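Gluconate kinase (Lactobacillus acidophilus, PDB 3LL3) binds ATP and D-xylulose and, as a member of the FGGY carbohydrate kinases, probably transfers phosphate from ATP to a sugar or sugar acid such as gluconate. Local coordinates at residues A[29-34]-A[64-69]; A[58-63]-A[72-77]; A[371-376]-A[406-411]. All blocks are in the same frame, centred on the assembly; numbering follows the deposited sequence.

In the fold
From the N terminus, contact 1 comes first: it closes a 29-residue loop by bringing edge strand 27-34 against residues 64-69, at the C-terminal part of helix 49-65. Contact 2 crosses it along the chain, since residues 58-63 lie inside that loop while 72-77 lie beyond it; it closes a short connection, with eight residues between its segments. The two share helix 49-65 and one mixed sheet, their centres 8 Å apart, and they touch where V31 CG2 meets L63 CD2 at 3.7 Å. Contact 3 follows in series in the C-terminal FGGY domain, closing another 29-residue loop between helices 365-388 and 407-417. Its centre is 36 Å from each of the others, beside the nucleotide.

Contact 1. Residues A[29-34]-A[64-69]; sequences ASVSKG and TQKIDG
Flat groups play no part where A29 and V31 meet K66; there is no ring face or edge to cover, and the contact is made by two short aliphatic side chains and one long, flexible one. K66 leaves the backbone in the segment that follows the helix and runs obliquely over the strand, from A29 toward V31. Its CD lies 3.6 Å from the A29 methyl, CB. Farther along, its terminal NZ comes 3.5 Å from V31 CG2. The lysine chain is nearly extended until its last bond, where a turn (chi4 65°) swings the ammonium group over to the valine. V31 presents CG2, the branch beside its backbone N, and meets the lysine at a slant.

The two touches differ in kind. At A29 methylene packs on methyl, an ordinary apolar touch, whereas at V31 a charged nitrogen merely abuts a methyl group and gains no polar partner from it. K66 is exposed and also touches a crystal neighbour, hence the lattice may help to set its final torsions. A29 and V31 are held by backbone hydrogen bonds to L20 and G18 of strand 15-22.

Strand 27-34 is the outermost strand of its sheet within this chain. Helix 49-65 already covers it, with D62 and L63 against V31 and A55 and I59 against K33; K66 adds a surface contact at the start of segment 29-34. Three antiparallel strands running in order from the sheet's interior to its edge, followed by a helix that returns across them, form the opening of the ribonuclease H-like fold found in the actin-type ATPase superfamily, to which FGGY kinases belong.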
loop_
_atom_site.group_PDB
_atom_site.type_symbol
_atom_site.label_atom_id
_atom_site.label_comp_id
_atom_site.label_asym_id
_atom_site.label_seq_id
_atom_site.Cartn_x
_atom_site.Cartn_y
_atom_site.Cartn_z
ATOM N N ALA A 29 2.112 30.346 -35.476
ATOM C CA ALA A 29 2.304 31.013 -34.199
ATOM C C ALA A 29 1.256 30.532 -33.219
ATOM O O ALA A 29 0.233 29.994 -33.615
ATOM C CB ALA A 29 2.196 32.518 -34.369
ATOM N N SER A 30 1.519 30.744 -31.939
ATOM C CA SER A 30 0.542 30.479 -30.909
ATOM C C SER A 30 0.784 31.416 -29.732
ATOM O O SER A 30 1.920 31.805 -29.457
ATOM C CB SER A 30 0.634 29.024 -30.468
ATOM O OG SER A 30 1.941 28.731 -30.033
ATOM N N VAL A 31 -0.294 31.789 -29.054
ATOM C CA VAL A 31 -0.221 32.648 -27.884
ATOM C C VAL A 31 -1.220 32.101 -26.865
ATOM O O VAL A 31 -2.298 31.657 -27.246
ATOM C CB VAL A 31 -0.609 34.105 -28.243
ATOM C CG1 VAL A 31 -0.728 34.956 -26.993
ATOM C CG2 VAL A 31 0.398 34.716 -29.219
ATOM N N SER A 32 -0.877 32.118 -25.581
ATOM C CA SER A 32 -1.848 31.733 -24.560
ATOM C C SER A 32 -1.842 32.697 -23.371
ATOM O O SER A 32 -0.837 33.361 -23.120
ATOM C CB SER A 32 -1.620 30.286 -24.112
ATOM O OG SER A 32 -0.334 30.128 -23.565
ATOM N N LYS A 33 -2.977 32.787 -22.669
ATOM C CA LYS A 33 -3.122 33.644 -21.486
ATOM C C LYS A 33 -3.991 32.969 -20.420
ATOM O O LYS A 33 -5.037 32.393 -20.733
ATOM C CB LYS A 33 -3.748 35.001 -21.852
ATOM C CG LYS A 33 -2.910 35.877 -22.798
ATOM C CD LYS A 33 -1.445 36.029 -22.332
ATOM C CE LYS A 33 -0.576 36.698 -23.404
ATOM N NZ LYS A 33 0.887 36.568 -23.128
ATOM N N GLY A 34 -3.572 33.057 -19.159
ATOM C CA GLY A 34 -4.281 32.397 -18.077
ATOM C C GLY A 34 -5.250 33.264 -17.283
ATOM O O GLY A 34 -5.287 34.488 -17.422
ATOM N N THR A 64 -3.130 38.089 -34.763
ATOM C CA THR A 64 -3.311 38.842 -35.999
ATOM C C THR A 64 -2.205 39.875 -36.206
ATOM O O THR A 64 -1.930 40.274 -37.337
ATOM C CB THR A 64 -4.673 39.564 -36.035
ATOM O OG1 THR A 64 -4.719 40.559 -34.999
ATOM C CG2 THR A 64 -5.805 38.557 -35.852
ATOM N N GLN A 65 -1.591 40.316 -35.109
ATOM C CA GLN A 65 -0.492 41.274 -35.172
ATOM C C GLN A 65 0.743 40.637 -35.802
ATOM O O GLN A 65 1.621 41.325 -36.313
ATOM C CB GLN A 65 -0.141 41.772 -33.769
ATOM C CG GLN A 65 -1.158 42.718 -33.169
ATOM C CD GLN A 65 -1.266 44.010 -33.954
ATOM O OE1 GLN A 65 -1.914 44.063 -35.002
ATOM N NE2 GLN A 65 -0.624 45.063 -33.451
ATOM N N LYS A 66 0.798 39.312 -35.765
ATOM C CA LYS A 66 1.978 38.580 -36.188
ATOM C C LYS A 66 2.062 38.401 -37.694
ATOM O O LYS A 66 3.083 37.963 -38.206
ATOM C CB LYS A 66 2.027 37.211 -35.500
ATOM C CG LYS A 66 2.317 37.294 -34.016
ATOM C CD LYS A 66 2.569 35.925 -33.434
ATOM C CE LYS A 66 3.377 36.029 -32.152
ATOM N NZ LYS A 66 2.627 36.730 -31.073
ATOM N N ILE A 67 0.994 38.727 -38.406
ATOM C CA ILE A 67 0.974 38.466 -39.832
ATOM C C ILE A 67 0.327 39.608 -40.605
ATOM O O ILE A 67 -0.367 40.444 -40.030
ATOM C CB ILE A 67 0.258 37.138 -40.137
ATOM C CG1 ILE A 67 -1.047 37.031 -39.344
ATOM C CG2 ILE A 67 1.156 35.955 -39.789
ATOM C CD1 ILE A 67 -2.258 37.356 -40.158
ATOM N N ASP A 68 0.576 39.658 -41.905
ATOM C CA ASP A 68 -0.184 40.559 -42.758
ATOM C C ASP A 68 -1.078 39.758 -43.698
ATOM O O ASP A 68 -0.692 39.440 -44.829
ATOM C CB ASP A 68 0.728 41.499 -43.549
ATOM C CG ASP A 68 -0.045 42.625 -44.201
ATOM O OD1 ASP A 68 -1.022 43.091 -43.576
ATOM O OD2 ASP A 68 0.304 43.033 -45.331
ATOM N N GLY A 69 -2.273 39.426 -43.221
ATOM C CA GLY A 69 -3.189 38.609 -43.992
ATOM C C GLY A 69 -4.581 38.577 -43.393
ATOM O O GLY A 69 -4.835 39.191 -42.355
#

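Contact 2. Residues A[58-63]-A[72-77]; sequences EIIFDL and AAISWS
I60 overlaps the end of I74, the two isoleucines reaching tip to tip from helix 49-65 and strand 70-78. Both arms of I60 share in this: its CD1 and its CG2 each lie 4.1 Å from I74 CD1, which therefore sits against the fork of the helix residue. On I60 the CG2 branch points opposite the backbone N and CG1 stands beside it (chi1 -63°), spreading the two methyls to receive the tip.

The same I60 CD1 also reaches W76, 4.2 Å from CH2 at the far end of the indole, and approaches the ring obliquely. I74 helps from within its own strand, since its CG2 lies over one face of the indole, 3.4 Å above the plane and offset toward the rim. Thus W76, two residues on, is flanked by both isoleucines. M9 of the parallel neighbour strand 4-11 touches I60, I74 and W76 alike, and beyond them K158, I161 and L165 of helix 157-166 pack on the tryptophan.

The helix belongs to the beta-alpha-beta crossover from strand 27-34 to strand 70-78. The atoms of I60, I74 and W76 that meet across the two segments are all buried aliphatic or aromatic carbon, at separations of normal van der Waals packing, so the contact probably contributes through dispersion and exclusion of water, and sets little direction of its own.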
loop_
_atom_site.group_PDB
_atom_site.type_symbol
_atom_site.label_atom_id
_atom_site.label_comp_id
_atom_site.label_asym_id
_atom_site.label_seq_id
_atom_site.Cartn_x
_atom_site.Cartn_y
_atom_site.Cartn_z
ATOM N N GLU A 58 -7.480 39.237 -26.334
ATOM C CA GLU A 58 -6.072 39.549 -26.274
ATOM C C GLU A 58 -5.285 38.546 -27.120
ATOM O O GLU A 58 -4.458 38.923 -27.948
ATOM C CB GLU A 58 -5.630 39.499 -24.821
ATOM C CG GLU A 58 -4.463 40.381 -24.486
ATOM C CD GLU A 58 -4.147 40.347 -23.006
ATOM O OE1 GLU A 58 -5.108 40.354 -22.198
ATOM O OE2 GLU A 58 -2.949 40.308 -22.653
ATOM N N ILE A 59 -5.567 37.267 -26.924
ATOM C CA ILE A 59 -4.939 36.218 -27.710
ATOM C C ILE A 59 -5.160 36.417 -29.208
ATOM O O ILE A 59 -4.204 36.415 -29.984
ATOM C CB ILE A 59 -5.417 34.822 -27.260
ATOM C CG1 ILE A 59 -4.809 34.489 -25.896
ATOM C CG2 ILE A 59 -5.034 33.762 -28.274
ATOM C CD1 ILE A 59 -5.504 33.362 -25.178
ATOM N N ILE A 60 -6.410 36.614 -29.616
ATOM C CA ILE A 60 -6.709 36.776 -31.035
ATOM C C ILE A 60 -6.001 37.996 -31.630
ATOM O O ILE A 60 -5.421 37.927 -32.717
ATOM C CB ILE A 60 -8.210 36.855 -31.280
ATOM C CG1 ILE A 60 -8.864 35.538 -30.855
ATOM C CG2 ILE A 60 -8.500 37.195 -32.753
ATOM C CD1 ILE A 60 -10.383 35.567 -30.880
ATOM N N PHE A 61 -6.018 39.101 -30.901
ATOM C CA PHE A 61 -5.341 40.298 -31.378
ATOM C C PHE A 61 -3.841 40.046 -31.591
ATOM O O PHE A 61 -3.301 40.363 -32.658
ATOM C CB PHE A 61 -5.572 41.470 -30.423
ATOM C CG PHE A 61 -4.914 42.748 -30.861
ATOM C CD1 PHE A 61 -5.350 43.415 -31.992
ATOM C CD2 PHE A 61 -3.855 43.280 -30.147
ATOM C CE1 PHE A 61 -4.744 44.594 -32.403
ATOM C CE2 PHE A 61 -3.252 44.458 -30.552
ATOM C CZ PHE A 61 -3.698 45.111 -31.679
ATOM N N ASP A 62 -3.179 39.469 -30.588
ATOM C CA ASP A 62 -1.745 39.216 -30.667
ATOM C C ASP A 62 -1.382 38.356 -31.873
ATOM O O ASP A 62 -0.378 38.599 -32.548
ATOM C CB ASP A 62 -1.245 38.549 -29.389
ATOM C CG ASP A 62 -1.215 39.494 -28.223
ATOM O OD1 ASP A 62 -1.639 40.656 -28.395
ATOM O OD2 ASP A 62 -0.761 39.080 -27.136
ATOM N N LEU A 63 -2.206 37.348 -32.140
ATOM C CA LEU A 63 -2.003 36.485 -33.297
ATOM C C LEU A 63 -2.094 37.262 -34.614
ATOM O O LEU A 63 -1.240 37.112 -35.487
ATOM C CB LEU A 63 -3.005 35.325 -33.283
ATOM C CG LEU A 63 -2.753 34.278 -32.191
ATOM C CD1 LEU A 63 -3.839 33.199 -32.185
ATOM C CD2 LEU A 63 -1.356 33.647 -32.337
ATOM N N ALA A 72 -9.529 33.964 -42.039
ATOM C CA ALA A 72 -10.726 33.439 -42.686
ATOM C C ALA A 72 -11.732 32.884 -41.678
ATOM O O ALA A 72 -12.941 32.941 -41.896
ATOM C CB ALA A 72 -10.352 32.382 -43.718
ATOM N N ALA A 73 -11.241 32.356 -40.562
ATOM C CA ALA A 73 -12.141 31.756 -39.597
ATOM C C ALA A 73 -11.467 31.609 -38.241
ATOM O O ALA A 73 -10.247 31.473 -38.163
ATOM C CB ALA A 73 -12.632 30.418 -40.110
ATOM N N ILE A 74 -12.265 31.672 -37.177
ATOM C CA ILE A 74 -11.798 31.383 -35.830
ATOM C C ILE A 74 -12.665 30.243 -35.290
ATOM O O ILE A 74 -13.890 30.369 -35.211
ATOM C CB ILE A 74 -11.921 32.602 -34.920
ATOM C CG1 ILE A 74 -11.136 33.778 -35.502
ATOM C CG2 ILE A 74 -11.433 32.297 -33.517
ATOM C CD1 ILE A 74 -11.425 35.083 -34.775
ATOM N N SER A 75 -12.025 29.127 -34.942
ATOM C CA SER A 75 -12.737 27.948 -34.478
ATOM C C SER A 75 -12.387 27.637 -33.020
ATOM O O SER A 75 -11.348 28.079 -32.505
ATOM C CB SER A 75 -12.413 26.759 -35.386
ATOM O OG SER A 75 -13.259 25.656 -35.103
ATOM N N TRP A 76 -13.240 26.850 -32.367
ATOM C CA TRP A 76 -13.211 26.756 -30.910
ATOM C C TRP A 76 -13.170 25.331 -30.390
ATOM O O TRP A 76 -13.931 24.474 -30.839
ATOM C CB TRP A 76 -14.413 27.511 -30.315
ATOM C CG TRP A 76 -14.448 28.926 -30.758
ATOM C CD1 TRP A 76 -15.035 29.417 -31.890
ATOM C CD2 TRP A 76 -13.849 30.043 -30.096
ATOM N NE1 TRP A 76 -14.837 30.780 -31.971
ATOM C CE2 TRP A 76 -14.119 31.186 -30.875
ATOM C CE3 TRP A 76 -13.120 30.191 -28.909
ATOM C CZ2 TRP A 76 -13.678 32.455 -30.511
ATOM C CZ3 TRP A 76 -12.682 31.451 -28.551
ATOM C CH2 TRP A 76 -12.958 32.567 -29.356
ATOM N N SER A 77 -12.242 25.090 -29.465
ATOM C CA SER A 77 -12.212 23.894 -28.642
ATOM C C SER A 77 -12.376 24.393 -27.205
ATOM O O SER A 77 -11.848 25.451 -26.851
ATOM C CB SER A 77 -10.885 23.162 -28.807
ATOM O OG SER A 77 -10.790 22.088 -27.892
#

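Contact 3. Residues A[371-376]-A[406-411]; sequences AVIEGI and SDFVRQ
I373 and V409 form the buried part of this helix pairing, while F408 carries it toward a partly exposed margin. I373 CG2 stands 4.2 Å from V409 CG2, where the backbones come nearest, with the CA atoms of I373 and V409 7.8 Å apart. The longer arm of I373 goes the other way, to the more open side: its CD1 lies at the edge of the F408 ring, in the ring plane, 4.0 Å from CE2. F408 reaches it because its CG is swung opposite the backbone N (chi1 170°), laying the phenyl across the space between the helices. I373 thus touches both of two successive side chains, one with each branch.

Helix 407-417 begins just here. S406, at its N-cap, turns its hydroxyl back on its own helix, OG accepting from V409 N at 3.0 Å with an N-H...O angle of 165°. That nearly straight bond caps the first turn by taking up the V409 N-H.

The side chain of V409 is about 5 Å from bound ATP and touches F403, a residue of the nucleotide pocket. Around the pair, F320 and A324 of helix 317-325 pack on I373 and Q325 meets F408, while V372 and I376 face helix 300-311; R410 and Q411 lie against K459 and Y461 of strand 457-461, so helices 365-388 and 407-417 join a helical layer beside the nucleotide and the sheet edge.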
loop_
_atom_site.group_PDB
_atom_site.type_symbol
_atom_site.label_atom_id
_atom_site.label_comp_id
_atom_site.label_asym_id
_atom_site.label_seq_id
_atom_site.Cartn_x
_atom_site.Cartn_y
_atom_site.Cartn_z
ATOM N N ALA A 371 6.457 0.341 -9.761
ATOM C CA ALA A 371 5.078 -0.008 -9.445
ATOM C C ALA A 371 4.172 1.195 -9.626
ATOM O O ALA A 371 3.026 1.038 -10.034
ATOM C CB ALA A 371 4.945 -0.561 -8.005
ATOM N N VAL A 372 4.671 2.386 -9.301
ATOM C CA VAL A 372 3.873 3.600 -9.463
ATOM C C VAL A 372 3.541 3.790 -10.945
ATOM O O VAL A 372 2.380 3.987 -11.317
ATOM C CB VAL A 372 4.599 4.857 -8.937
ATOM C CG1 VAL A 372 3.888 6.128 -9.425
ATOM C CG2 VAL A 372 4.715 4.832 -7.395
ATOM N N ILE A 373 4.565 3.690 -11.791
ATOM C CA ILE A 373 4.373 3.890 -13.227
ATOM C C ILE A 373 3.451 2.825 -13.790
ATOM O O ILE A 373 2.549 3.127 -14.571
ATOM C CB ILE A 373 5.712 3.879 -13.997
ATOM C CG1 ILE A 373 6.530 5.108 -13.618
ATOM C CG2 ILE A 373 5.446 3.918 -15.505
ATOM C CD1 ILE A 373 8.025 4.982 -13.915
ATOM N N GLU A 374 3.684 1.576 -13.407
ATOM C CA GLU A 374 2.828 0.488 -13.843
ATOM C C GLU A 374 1.378 0.625 -13.360
ATOM O O GLU A 374 0.448 0.304 -14.113
ATOM C CB GLU A 374 3.397 -0.860 -13.423
ATOM C CG GLU A 374 4.657 -1.257 -14.209
ATOM C CD GLU A 374 5.366 -2.477 -13.649
ATOM O OE1 GLU A 374 4.986 -2.955 -12.550
ATOM O OE2 GLU A 374 6.324 -2.951 -14.315
ATOM N N GLY A 375 1.199 1.078 -12.116
ATOM C CA GLY A 375 -0.128 1.272 -11.559
ATOM C C GLY A 375 -0.886 2.364 -12.298
ATOM O O GLY A 375 -2.082 2.221 -12.599
ATOM N N ILE A 376 -0.196 3.469 -12.578
ATOM C CA ILE A 376 -0.795 4.564 -13.320
ATOM C C ILE A 376 -1.341 4.025 -14.649
ATOM O O ILE A 376 -2.492 4.257 -14.994
ATOM C CB ILE A 376 0.211 5.703 -13.553
ATOM C CG1 ILE A 376 0.375 6.528 -12.277
ATOM C CG2 ILE A 376 -0.264 6.630 -14.679
ATOM C CD1 ILE A 376 1.575 7.432 -12.282
ATOM N N SER A 406 8.549 9.664 -22.484
ATOM C CA SER A 406 9.676 8.755 -22.592
ATOM C C SER A 406 9.346 7.510 -23.402
ATOM O O SER A 406 8.221 7.030 -23.389
ATOM C CB SER A 406 10.126 8.323 -21.201
ATOM O OG SER A 406 9.155 7.447 -20.660
ATOM N N ASP A 407 10.349 6.984 -24.098
ATOM C CA ASP A 407 10.239 5.673 -24.722
ATOM C C ASP A 407 9.859 4.571 -23.737
ATOM O O ASP A 407 9.187 3.611 -24.092
ATOM C CB ASP A 407 11.573 5.282 -25.373
ATOM C CG ASP A 407 11.790 5.967 -26.686
ATOM O OD1 ASP A 407 10.877 6.690 -27.149
ATOM O OD2 ASP A 407 12.877 5.775 -27.252
ATOM N N PHE A 408 10.351 4.667 -22.512
ATOM C CA PHE A 408 10.076 3.635 -21.531
ATOM C C PHE A 408 8.550 3.561 -21.250
ATOM O O PHE A 408 7.930 2.489 -21.274
ATOM C CB PHE A 408 10.866 3.912 -20.249
ATOM C CG PHE A 408 10.465 3.033 -19.091
ATOM C CD1 PHE A 408 10.623 1.661 -19.162
ATOM C CD2 PHE A 408 9.934 3.583 -17.934
ATOM C CE1 PHE A 408 10.238 0.839 -18.096
ATOM C CE2 PHE A 408 9.562 2.778 -16.858
ATOM C CZ PHE A 408 9.707 1.404 -16.940
ATOM N N VAL A 409 7.951 4.708 -21.001
ATOM C CA VAL A 409 6.509 4.724 -20.715
ATOM C C VAL A 409 5.692 4.364 -21.957
ATOM O O VAL A 409 4.710 3.646 -21.872
ATOM C CB VAL A 409 6.064 6.063 -20.111
ATOM C CG1 VAL A 409 4.514 6.147 -19.970
ATOM C CG2 VAL A 409 6.732 6.247 -18.750
ATOM N N ARG A 410 6.116 4.838 -23.120
ATOM C CA ARG A 410 5.419 4.486 -24.350
ATOM C C ARG A 410 5.395 2.982 -24.532
ATOM O O ARG A 410 4.350 2.398 -24.823
ATOM C CB ARG A 410 6.069 5.179 -25.549
ATOM C CG ARG A 410 5.815 6.673 -25.564
ATOM C CD ARG A 410 6.740 7.401 -26.513
ATOM N NE ARG A 410 6.412 8.821 -26.572
ATOM C CZ ARG A 410 6.963 9.674 -27.430
ATOM N NH1 ARG A 410 7.886 9.242 -28.290
ATOM N NH2 ARG A 410 6.600 10.952 -27.435
ATOM N N GLN A 411 6.550 2.348 -24.336
ATOM C CA GLN A 411 6.655 0.910 -24.529
ATOM C C GLN A 411 5.887 0.143 -23.472
ATOM O O GLN A 411 5.276 -0.906 -23.741
ATOM C CB GLN A 411 8.134 0.468 -24.525
ATOM C CG GLN A 411 8.307 -0.999 -24.863
ATOM C CD GLN A 411 7.852 -1.311 -26.282
ATOM O OE1 GLN A 411 7.075 -2.241 -26.513
ATOM N NE2 GLN A 411 8.318 -0.518 -27.234
#